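Local coordinates for sugar phosphate isomerase/epimerase (Parabacteroides distasonis, PDB 3OBE), which is assigned to the sugar phosphate isomerases/epimerases, and probably has isomerase activity carried on a xylose isomerase-like TIM barrel, at residues A[114-119]-A[131-136]; A[150-155]-A[164-169]. One frame throughout, in Å; residues are numbered along the deposited sequence.

Contact 1 of 2, residues A[114-119]-A[131-136]; sequences EFWKKA and MVQPSL
Trp-116 meets both Met-131 and Gln-133 with the rim of its indole. Met-131 is a selenomethionine. Its methyl CE lies at the edge of the indole, 3.7 Å from Trp-116 CE3. The same CE rests 3.7 Å from Ala-119 CB, about one helix turn on from Trp-116. A bend at the last torsion of Met-131 (chi3 65°) turns this methyl into the corner between the two helix residues. Gln-133 reaches the ring at another point of its rim, where OE1 comes within 3.4 Å of Trp-116 CZ2. Amide and indole are nearly coplanar, with planes 12° apart. Water 1 ties the two groups together. It accepts from Trp-116 NE1 at 3.0 Å and donates to Gln-133 OE1 at 2.9 Å. On the other side of the amide, Gln-133 NE2 gives a nearly straight bond to Ser-135 O (3.0 Å) and also pairs with Tyr-104 OH. Both ends of the buried amide are therefore bonded, which fixes its rotation. The contact packs helix 109-126 over strand 130-133 of the barrel. Helix 142-160 borders it through Ala-155 and Phe-152, and strand 165-169 pairs with the strand alongside.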
ATOM      1  N   GLU A 114      18.440  -7.006  -9.196  1.00 21.15           N
ATOM      2  CA  GLU A 114      17.971  -8.271  -9.833  1.00 23.09           C
ATOM      3  C   GLU A 114      16.590  -8.660  -9.348  1.00 21.41           C
ATOM      4  O   GLU A 114      15.735  -9.038 -10.154  1.00 22.46           O
ATOM      5  CB  GLU A 114      18.962  -9.432  -9.632  1.00 24.88           C
ATOM      6  CG  GLU A 114      20.255  -9.236 -10.387  1.00 30.80           C
ATOM      7  CD  GLU A 114      20.052  -8.964 -11.899  1.00 37.92           C
ATOM      8  OE1 GLU A 114      19.232  -9.686 -12.527  1.00 41.65           O
ATOM      9  OE2 GLU A 114      20.677  -8.009 -12.440  1.00 40.81           O
ATOM     10  N   PHE A 115      16.350  -8.499  -8.047  1.00 20.18           N
ATOM     11  CA  PHE A 115      15.040  -8.750  -7.472  1.00 18.01           C
ATOM     12  C   PHE A 115      14.009  -7.884  -8.171  1.00 17.75           C
ATOM     13  O   PHE A 115      12.950  -8.369  -8.603  1.00 17.75           O
ATOM     14  CB  PHE A 115      15.008  -8.432  -5.970  1.00 16.64           C
ATOM     15  CG  PHE A 115      13.630  -8.491  -5.381  1.00 17.63           C
ATOM     16  CD1 PHE A 115      13.111  -9.693  -4.919  1.00 18.41           C
ATOM     17  CD2 PHE A 115      12.818  -7.347  -5.324  1.00 16.49           C
ATOM     18  CE1 PHE A 115      11.813  -9.768  -4.416  1.00 18.28           C
ATOM     19  CE2 PHE A 115      11.537  -7.397  -4.823  1.00 18.48           C
ATOM     20  CZ  PHE A 115      11.007  -8.618  -4.380  1.00 17.86           C
ATOM     21  N   TRP A 116      14.286  -6.584  -8.220  1.00 16.49           N
ATOM     22  CA  TRP A 116      13.277  -5.644  -8.745  1.00 16.18           C
ATOM     23  C   TRP A 116      13.058  -5.799 -10.247  1.00 17.14           C
ATOM     24  O   TRP A 116      11.949  -5.600 -10.726  1.00 19.43           O
ATOM     25  CB  TRP A 116      13.609  -4.209  -8.339  1.00 15.65           C
ATOM     26  CG  TRP A 116      13.361  -3.971  -6.876  1.00 14.63           C
ATOM     27  CD1 TRP A 116      14.280  -3.755  -5.904  1.00 14.56           C
ATOM     28  CD2 TRP A 116      12.091  -4.013  -6.206  1.00 12.99           C
ATOM     29  NE1 TRP A 116      13.688  -3.646  -4.679  1.00 14.55           N
ATOM     30  CE2 TRP A 116      12.337  -3.795  -4.829  1.00 14.33           C
ATOM     31  CE3 TRP A 116      10.774  -4.190  -6.625  1.00 14.18           C
ATOM     32  CZ2 TRP A 116      11.308  -3.744  -3.892  1.00 14.76           C
ATOM     33  CZ3 TRP A 116       9.778  -4.183  -5.710  1.00 15.84           C
ATOM     34  CH2 TRP A 116      10.045  -3.978  -4.329  1.00 14.58           C
ATOM     35  N   LYS A 117      14.118  -6.146 -10.991  1.00 19.22           N
ATOM     36  CA  LYS A 117      13.981  -6.366 -12.442  1.00 19.69           C
ATOM     37  C   LYS A 117      13.041  -7.557 -12.694  1.00 20.67           C
ATOM     38  O   LYS A 117      12.087  -7.485 -13.496  1.00 18.47           O
ATOM     39  CB  LYS A 117      15.341  -6.571 -13.112  1.00 21.92           C
ATOM     40  CG  LYS A 117      16.162  -5.352 -13.263  1.00 25.19           C
ATOM     41  CD  LYS A 117      17.556  -5.723 -13.780  1.00 32.02           C
ATOM     42  CE  LYS A 117      18.423  -4.494 -14.043  1.00 36.28           C
ATOM     43  NZ  LYS A 117      19.646  -4.882 -14.812  1.00 39.14           N
ATOM     44  N   LYS A 118      13.290  -8.669 -12.022  1.00 20.04           N
ATOM     45  CA  LYS A 118      12.458  -9.833 -12.251  1.00 21.11           C
ATOM     46  C   LYS A 118      11.033  -9.590 -11.803  1.00 19.44           C
ATOM     47  O   LYS A 118      10.049  -9.934 -12.526  1.00 19.22           O
ATOM     48  CB  LYS A 118      13.053 -11.067 -11.549  1.00 23.12           C
ATOM     49  CG  LYS A 118      12.164 -12.266 -11.640  1.00 28.39           C
ATOM     50  CD  LYS A 118      12.853 -13.537 -11.120  1.00 35.55           C
ATOM     51  CE  LYS A 118      11.976 -14.773 -11.336  1.00 38.11           C
ATOM     52  NZ  LYS A 118      11.652 -14.970 -12.771  1.00 38.94           N
ATOM     53  N   ALA A 119      10.892  -8.958 -10.631  1.00 18.04           N
ATOM     54  CA  ALA A 119       9.571  -8.664 -10.111  1.00 16.70           C
ATOM     55  C   ALA A 119       8.805  -7.749 -11.067  1.00 17.39           C
ATOM     56  O   ALA A 119       7.610  -7.947 -11.244  1.00 17.39           O
ATOM     57  CB  ALA A 119       9.627  -8.038  -8.715  1.00 15.64           C
HETATM   58  N   MSE A 131       3.940  -0.902  -7.617  1.00 13.73           N
HETATM   59  CA  MSE A 131       4.616  -1.993  -6.833  1.00 13.14           C
HETATM   60  C   MSE A 131       5.157  -1.338  -5.589  1.00 13.03           C
HETATM   61  O   MSE A 131       5.846  -0.327  -5.686  1.00 13.47           O
HETATM   62  CB  MSE A 131       5.729  -2.604  -7.653  1.00 13.72           C
HETATM   63  CG  MSE A 131       5.285  -3.463  -8.803  1.00 14.51           C
HETATM   64 SE   MSE A 131       6.706  -3.729 -10.136  0.75 15.96          SE
HETATM   65  CE  MSE A 131       7.959  -4.721  -9.026  1.00 14.59           C
ATOM     66  N   VAL A 132       4.848  -1.887  -4.418  1.00 12.12           N
ATOM     67  CA  VAL A 132       5.098  -1.192  -3.163  1.00 10.87           C
ATOM     68  C   VAL A 132       5.802  -2.126  -2.188  1.00 11.35           C
ATOM     69  O   VAL A 132       5.347  -3.268  -1.979  1.00 12.67           O
ATOM     70  CB  VAL A 132       3.778  -0.723  -2.563  1.00 11.96           C
ATOM     71  CG1 VAL A 132       3.931  -0.169  -1.060  1.00 11.36           C
ATOM     72  CG2 VAL A 132       3.191   0.341  -3.475  1.00 12.42           C
ATOM     73  N   GLN A 133       6.888  -1.641  -1.594  1.00 11.04           N
ATOM     74  CA  GLN A 133       7.544  -2.309  -0.501  1.00 11.13           C
ATOM     75  C   GLN A 133       6.973  -1.836   0.816  1.00 12.34           C
ATOM     76  O   GLN A 133       7.022  -0.649   1.088  1.00 12.11           O
ATOM     77  CB  GLN A 133       9.048  -2.083  -0.504  1.00 12.46           C
ATOM     78  CG  GLN A 133       9.766  -2.796   0.681  1.00 11.08           C
ATOM     79  CD  GLN A 133      11.249  -2.922   0.510  1.00 14.64           C
ATOM     80  OE1 GLN A 133      11.756  -3.026  -0.607  1.00 13.24           O
ATOM     81  NE2 GLN A 133      11.981  -2.946   1.631  1.00 12.07           N
ATOM     82  N   PRO A 134       6.495  -2.781   1.660  1.00 12.83           N
ATOM     83  CA  PRO A 134       5.843  -2.360   2.922  1.00 12.64           C
ATOM     84  C   PRO A 134       6.656  -2.716   4.157  1.00 12.59           C
ATOM     85  O   PRO A 134       6.120  -2.802   5.267  1.00 13.55           O
ATOM     86  CB  PRO A 134       4.555  -3.187   2.883  1.00 12.60           C
ATOM     87  CG  PRO A 134       5.027  -4.511   2.342  1.00 13.74           C
ATOM     88  CD  PRO A 134       6.053  -4.132   1.249  1.00 13.39           C
ATOM     89  N   SER A 135       7.943  -2.915   3.975  1.00 11.76           N
ATOM     90  CA  SER A 135       8.815  -3.504   5.010  1.00 12.37           C
ATOM     91  C   SER A 135      10.024  -2.598   5.213  1.00 12.31           C
ATOM     92  O   SER A 135      10.771  -2.301   4.277  1.00 12.54           O
ATOM     93  CB  SER A 135       9.273  -4.866   4.550  1.00 13.40           C
ATOM     94  OG  SER A 135       8.161  -5.710   4.363  1.00 14.95           O
ATOM     95  N   LEU A 136      10.170  -2.143   6.450  1.00 12.61           N
ATOM     96  CA  LEU A 136      11.243  -1.243   6.880  1.00 12.56           C
ATOM     97  C   LEU A 136      12.532  -1.982   7.135  1.00 12.36           C
ATOM     98  O   LEU A 136      12.556  -2.882   7.981  1.00 13.59           O
ATOM     99  CB  LEU A 136      10.818  -0.543   8.193  1.00 12.97           C
ATOM    100  CG  LEU A 136      11.762   0.525   8.797  1.00 13.83           C
ATOM    101  CD1 LEU A 136      12.069   1.678   7.861  1.00 13.62           C
ATOM    102  CD2 LEU A 136      11.074   1.088  10.049  1.00 12.37           C
TER
HETATM  103  O   HOH W   1      14.347  -3.025  -1.843  1.00 15.85           O

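Contact 2 of 2, residues A[150-155]-A[164-169]; sequences EIFNRA and ILWGYH
Helix 150-155 runs roughly antiparallel to strand 165-169, at 146°, with the axes 8.7 Å apart at their closest. The nearest backbone pair is Ala-155 and Trp-166, whose CA atoms are 7.0 Å apart. This is the return of a beta-alpha-beta unit, in which helix 142-160 leads from strand 130-133 to strand 165-169. Trp-166 has CG anti to its own N (chi1 -168°), and this sends the indole toward the helix, with one face turned to Phe-152 and Ala-155. Its CH2 corner lies over one face of the Phe-152 ring, 3.3 Å from Phe-152 CG. The planes are inclined by 41°, neither stacked nor perpendicular. Ala-155 CB sits over the five-membered ring of Trp-166 in a CH-pi contact, 3.8 Å from its centroid. Further along the strand, Tyr-168 CD1 touches Phe-152 CE2 at 3.5 Å. Replacing Phe-152 by alanine would probably open a gap beside Trp-166 and Tyr-168, leaving both rings freer to shift. Tyr-168 OH bonds to Glu-174, beyond the cluster. No hydrogen bond joins the two segments, so helix and strand are held here by close apolar and aromatic packing.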
ATOM      1  N   GLU A 150      18.881   4.951  -1.572  1.00 15.14           N
ATOM      2  CA  GLU A 150      19.557   4.736  -2.845  1.00 17.04           C
ATOM      3  C   GLU A 150      19.075   3.465  -3.524  1.00 16.52           C
ATOM      4  O   GLU A 150      18.888   3.442  -4.731  1.00 16.94           O
ATOM      5  CB  GLU A 150      21.059   4.655  -2.665  1.00 17.07           C
ATOM      6  CG  GLU A 150      21.643   5.972  -2.231  1.00 21.04           C
ATOM      7  CD  GLU A 150      23.109   5.941  -1.961  1.00 25.12           C
ATOM      8  OE1 GLU A 150      23.800   4.979  -2.378  1.00 26.73           O
ATOM      9  OE2 GLU A 150      23.574   6.960  -1.350  1.00 27.77           O
ATOM     10  N   ILE A 151      18.861   2.419  -2.739  1.00 15.86           N
ATOM     11  CA  ILE A 151      18.321   1.147  -3.218  1.00 15.89           C
ATOM     12  C   ILE A 151      16.860   1.316  -3.701  1.00 15.42           C
ATOM     13  O   ILE A 151      16.486   0.802  -4.748  1.00 14.93           O
ATOM     14  CB  ILE A 151      18.387   0.087  -2.111  1.00 15.65           C
ATOM     15  CG1 ILE A 151      19.866  -0.304  -1.891  1.00 17.18           C
ATOM     16  CG2 ILE A 151      17.509  -1.109  -2.496  1.00 16.22           C
ATOM     17  CD1 ILE A 151      20.208  -1.085  -0.587  1.00 17.21           C
ATOM     18  N   PHE A 152      16.066   2.056  -2.954  1.00 14.66           N
ATOM     19  CA  PHE A 152      14.683   2.410  -3.375  1.00 14.28           C
ATOM     20  C   PHE A 152      14.651   3.182  -4.691  1.00 14.77           C
ATOM     21  O   PHE A 152      13.857   2.867  -5.544  1.00 15.08           O
ATOM     22  CB  PHE A 152      13.970   3.197  -2.282  1.00 13.52           C
ATOM     23  CG  PHE A 152      13.610   2.400  -1.035  1.00 12.69           C
ATOM     24  CD1 PHE A 152      13.773   1.033  -0.936  1.00 13.71           C
ATOM     25  CD2 PHE A 152      13.066   3.075   0.026  1.00 14.13           C
ATOM     26  CE1 PHE A 152      13.361   0.365   0.209  1.00 13.69           C
ATOM     27  CE2 PHE A 152      12.637   2.433   1.144  1.00 13.34           C
ATOM     28  CZ  PHE A 152      12.804   1.076   1.243  1.00 13.49           C
ATOM     29  N   ASN A 153      15.534   4.183  -4.852  1.00 15.70           N
ATOM     30  CA  ASN A 153      15.696   4.892  -6.119  1.00 16.14           C
ATOM     31  C   ASN A 153      15.962   3.943  -7.285  1.00 15.73           C
ATOM     32  O   ASN A 153      15.301   4.021  -8.310  1.00 16.03           O
ATOM     33  CB  ASN A 153      16.780   5.935  -6.031  1.00 16.32           C
ATOM     34  CG  ASN A 153      16.318   7.222  -5.400  1.00 17.98           C
ATOM     35  OD1 ASN A 153      15.145   7.538  -5.356  1.00 17.73           O
ATOM     36  ND2 ASN A 153      17.289   8.005  -4.917  1.00 21.93           N
ATOM     37  N   ARG A 154      16.888   3.017  -7.092  1.00 16.66           N
ATOM     38  CA  ARG A 154      17.233   2.071  -8.127  1.00 17.38           C
ATOM     39  C   ARG A 154      16.064   1.184  -8.451  1.00 16.74           C
ATOM     40  O   ARG A 154      15.841   0.875  -9.583  1.00 18.33           O
ATOM     41  CB  ARG A 154      18.471   1.241  -7.729  1.00 18.13           C
ATOM     42  CG  ARG A 154      19.774   2.071  -7.727  1.00 16.98           C
ATOM     43  CD  ARG A 154      20.856   1.346  -6.935  1.00 17.16           C
ATOM     44  NE  ARG A 154      21.419   0.225  -7.673  1.00 19.43           N
ATOM     45  CZ  ARG A 154      22.677   0.135  -8.107  1.00 20.09           C
ATOM     46  NH1 ARG A 154      23.552   1.104  -7.903  1.00 23.53           N
ATOM     47  NH2 ARG A 154      23.065  -0.965  -8.734  1.00 22.03           N
ATOM     48  N   ALA A 155      15.320   0.767  -7.441  1.00 16.60           N
ATOM     49  CA  ALA A 155      14.113  -0.036  -7.676  1.00 15.31           C
ATOM     50  C   ALA A 155      13.102   0.729  -8.515  1.00 15.63           C
ATOM     51  O   ALA A 155      12.505   0.183  -9.465  1.00 17.25           O
ATOM     52  CB  ALA A 155      13.498  -0.437  -6.359  1.00 14.67           C
ATOM     53  N   ILE A 164       5.455   1.397 -14.375  1.00 17.01           N
ATOM     54  CA  ILE A 164       4.924   1.065 -13.078  1.00 16.17           C
ATOM     55  C   ILE A 164       5.600   1.951 -12.014  1.00 15.42           C
ATOM     56  O   ILE A 164       6.823   2.137 -12.002  1.00 16.57           O
ATOM     57  CB  ILE A 164       5.189  -0.400 -12.732  1.00 14.92           C
ATOM     58  CG1 ILE A 164       4.504  -1.278 -13.745  1.00 17.27           C
ATOM     59  CG2 ILE A 164       4.773  -0.709 -11.288  1.00 15.37           C
ATOM     60  CD1 ILE A 164       4.915  -2.785 -13.700  1.00 14.55           C
ATOM     61  N   LEU A 165       4.790   2.432 -11.082  1.00 15.70           N
ATOM     62  CA  LEU A 165       5.256   3.318 -10.005  1.00 15.47           C
ATOM     63  C   LEU A 165       5.728   2.489  -8.833  1.00 14.83           C
ATOM     64  O   LEU A 165       4.949   1.715  -8.278  1.00 15.59           O
ATOM     65  CB  LEU A 165       4.143   4.208  -9.510  1.00 15.65           C
ATOM     66  CG  LEU A 165       3.550   5.198 -10.513  1.00 19.69           C
ATOM     67  CD1 LEU A 165       2.330   5.869  -9.883  1.00 23.97           C
ATOM     68  CD2 LEU A 165       4.582   6.239 -10.964  1.00 22.80           C
ATOM     69  N   TRP A 166       6.963   2.685  -8.426  1.00 14.35           N
ATOM     70  CA  TRP A 166       7.469   2.075  -7.195  1.00 13.23           C
ATOM     71  C   TRP A 166       7.115   2.963  -6.026  1.00 12.63           C
ATOM     72  O   TRP A 166       7.326   4.171  -6.081  1.00 14.94           O
ATOM     73  CB  TRP A 166       8.978   1.861  -7.280  1.00 13.11           C
ATOM     74  CG  TRP A 166       9.516   0.985  -6.192  1.00 13.00           C
ATOM     75  CD1 TRP A 166       9.737  -0.351  -6.291  1.00 14.72           C
ATOM     76  CD2 TRP A 166       9.870   1.352  -4.845  1.00 12.20           C
ATOM     77  NE1 TRP A 166      10.209  -0.846  -5.106  1.00 14.76           N
ATOM     78  CE2 TRP A 166      10.337   0.180  -4.207  1.00 12.53           C
ATOM     79  CE3 TRP A 166       9.873   2.551  -4.125  1.00 11.19           C
ATOM     80  CZ2 TRP A 166      10.738   0.167  -2.873  1.00 12.34           C
ATOM     81  CZ3 TRP A 166      10.310   2.537  -2.841  1.00 12.26           C
ATOM     82  CH2 TRP A 166      10.711   1.366  -2.210  1.00 11.71           C
ATOM     83  N   GLY A 167       6.667   2.348  -4.918  1.00 13.01           N
ATOM     84  CA  GLY A 167       6.341   3.068  -3.704  1.00 12.25           C
ATOM     85  C   GLY A 167       6.742   2.329  -2.430  1.00 11.91           C
ATOM     86  O   GLY A 167       7.044   1.144  -2.474  1.00 11.98           O
ATOM     87  N   TYR A 168       6.666   3.057  -1.325  1.00 12.18           N
ATOM     88  CA  TYR A 168       7.043   2.582   0.005  1.00 12.02           C
ATOM     89  C   TYR A 168       5.890   2.812   0.981  1.00 12.07           C
ATOM     90  O   TYR A 168       5.371   3.926   1.081  1.00 11.63           O
ATOM     91  CB  TYR A 168       8.303   3.274   0.520  1.00 13.38           C
ATOM     92  CG  TYR A 168       8.720   2.759   1.852  1.00 11.80           C
ATOM     93  CD1 TYR A 168       9.312   1.523   1.949  1.00 12.56           C
ATOM     94  CD2 TYR A 168       8.385   3.434   3.044  1.00 12.10           C
ATOM     95  CE1 TYR A 168       9.648   1.007   3.148  1.00 12.21           C
ATOM     96  CE2 TYR A 168       8.702   2.906   4.250  1.00 12.16           C
ATOM     97  CZ  TYR A 168       9.360   1.698   4.297  1.00 12.03           C
ATOM     98  OH  TYR A 168       9.749   1.139   5.503  1.00 13.49           O
ATOM     99  N   HIS A 169       5.499   1.752   1.682  1.00 12.68           N
ATOM    100  CA  HIS A 169       4.380   1.758   2.632  1.00 11.93           C
ATOM    101  C   HIS A 169       4.917   1.699   4.037  1.00 12.12           C
ATOM    102  O   HIS A 169       5.647   0.750   4.400  1.00 12.91           O
ATOM    103  CB  HIS A 169       3.464   0.572   2.358  1.00 12.75           C
ATOM    104  CG  HIS A 169       2.390   0.391   3.371  1.00 12.82           C
ATOM    105  ND1 HIS A 169       2.146  -0.825   3.952  1.00 14.36           N
ATOM    106  CD2 HIS A 169       1.466   1.251   3.873  1.00 12.93           C
ATOM    107  CE1 HIS A 169       1.139  -0.707   4.809  1.00 14.38           C
ATOM    108  NE2 HIS A 169       0.706   0.545   4.791  1.00 11.97           N
TER

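How the contacts relate
Both contacts are buried, and each sets a barrel helix against a strand of the parallel sheet. Their strands are neighbours: Met-131 N lies 2.9 Å from Leu-165 O, and Met-131 O lies 2.9 Å from Gly-167 N, both probable hydrogen bonds. The helices differ, 109-126 in contact 1 and 142-160 in contact 2. Trp-116 and Trp-166 meet edge-to-face, so the two contacts touch directly. Contact 1 spans the wider gap, 11.5 Å between axes, and includes an amide and a bridging water. Contact 2 is closer, and its touching groups are almost all aromatic. Along the chain, both segments of contact 1 come before those of contact 2.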